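Local coordinates for uncharacterized protein ycf41 (PDB 3KOJ) that is uncharacterized but probably binds single-stranded DNA through an OB-fold domain of the single-strand binding protein type, at residues 26-29 with 34-37. The protein carries 1 engineered substitution. Sequence-based numbering, arbitrary orientation.
Sequences LRYA and TPVA. Engineered in segment 26-29: Ala29 (natural residue Thr).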
# COMPACT_ATOMS: atom_id res chain seq x y z
N LEU B 26 -26.60 2.20 7.97
CA LEU B 26 -26.01 2.40 9.29
C LEU B 26 -26.80 1.77 10.44
O LEU B 26 -28.03 1.72 10.41
CB LEU B 26 -25.85 3.90 9.56
CG LEU B 26 -24.43 4.39 9.88
CD1 LEU B 26 -24.40 5.90 9.93
CD2 LEU B 26 -23.98 3.80 11.21
N ARG B 27 -26.07 1.29 11.43
CA ARG B 27 -26.67 0.70 12.62
C ARG B 27 -25.71 0.96 13.77
O ARG B 27 -24.58 1.40 13.55
CB ARG B 27 -26.85 -0.82 12.45
CG ARG B 27 -25.54 -1.60 12.47
CD ARG B 27 -25.74 -3.07 12.11
NE ARG B 27 -24.47 -3.76 11.92
CZ ARG B 27 -23.66 -4.16 12.90
NH1 ARG B 27 -23.99 -3.94 14.17
NH2 ARG B 27 -22.52 -4.77 12.62
N TYR B 28 -26.16 0.73 14.99
CA TYR B 28 -25.29 0.90 16.14
C TYR B 28 -24.90 -0.50 16.61
O TYR B 28 -25.74 -1.40 16.64
CB TYR B 28 -25.99 1.67 17.27
CG TYR B 28 -25.81 3.16 17.15
CD1 TYR B 28 -26.74 3.95 16.47
CD2 TYR B 28 -24.69 3.79 17.69
CE1 TYR B 28 -26.54 5.32 16.31
CE2 TYR B 28 -24.48 5.16 17.54
CZ TYR B 28 -25.41 5.92 16.85
OH TYR B 28 -25.20 7.27 16.69
N ALA B 29 -23.63 -0.68 16.94
CA ALA B 29 -23.13 -1.97 17.39
C ALA B 29 -23.77 -2.39 18.72
O ALA B 29 -24.65 -1.71 19.24
CB ALA B 29 -21.61 -1.92 17.53
N THR B 34 -21.47 2.73 19.25
CA THR B 34 -20.56 2.79 18.11
C THR B 34 -21.28 2.57 16.79
O THR B 34 -21.83 1.49 16.53
CB THR B 34 -19.44 1.74 18.23
OG1 THR B 34 -18.71 1.94 19.45
CG2 THR B 34 -18.48 1.87 17.06
N PRO B 35 -21.29 3.60 15.93
CA PRO B 35 -21.95 3.51 14.62
C PRO B 35 -21.20 2.55 13.71
O PRO B 35 -19.97 2.50 13.74
CB PRO B 35 -21.87 4.94 14.09
CG PRO B 35 -21.60 5.79 15.31
CD PRO B 35 -20.68 4.92 16.11
N VAL B 36 -21.93 1.80 12.91
CA VAL B 36 -21.29 0.89 11.96
C VAL B 36 -22.04 0.97 10.65
O VAL B 36 -23.27 0.81 10.59
CB VAL B 36 -21.22 -0.56 12.50
CG1 VAL B 36 -22.57 -1.00 12.98
CG2 VAL B 36 -20.70 -1.50 11.41
N ALA B 37 -21.30 1.25 9.58
CA ALA B 37 -21.88 1.39 8.26
C ALA B 37 -21.36 0.30 7.34
O ALA B 37 -20.17 -0.02 7.36
CB ALA B 37 -21.54 2.76 7.69
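Thr34 meets Ala29 through the backbone: its O accepts the N-H of Ala29 at 2.8 Å in an almost straight bond (172° at the hydrogen). The same oxygen also takes a weaker C-H contact from Tyr28 CA. The Thr34 CB points away from the first strand, and OG1 hydrogen-bonds to Asp31 OD2 in the loop between the strands. Ala29, an engineered residue, brings CB to 3.6 Å from Thr34 O and rests on Trp60 of strand 53-60.

Next comes Pro35, paired with Tyr28 at a non-hydrogen-bonded position. Its CG lies 3.7 Å from Tyr28 CE2, the ring and the pyrrolidine meeting at a slant, while CB of the proline touches Leu26 CD2, also at 3.7 Å. Pro35 thus sits between the Tyr28 ring and the Leu26 methyl CD2, on the face that also carries Ala37.

Val36 forms the hydrogen-bonded pair with Arg27, and two backbone bonds fix it: Val36 N to Arg27 O at 2.8 Å and Arg27 N to Val36 O at 3.0 Å. On the other face of the sheet, Arg27 CG stands between its backbone N and carbonyl carbon (chi1 71°); from there the chain runs extended to NE, and the last torsion (chi4 76°) turns the guanidinium so that one face lies over Val36 CG1, with the methyl beneath its centre. Val36 also packs on Val58 and Trp60.

Ala37 closes the walk, its CB 4.0 Å from Leu26 CG and also against Ala64 of helix 62-70. Strands 12-28 and 35-43 here form the turn end of an antiparallel beta hairpin, consistent with the first hairpin of an OB-fold barrel in single-strand binding proteins.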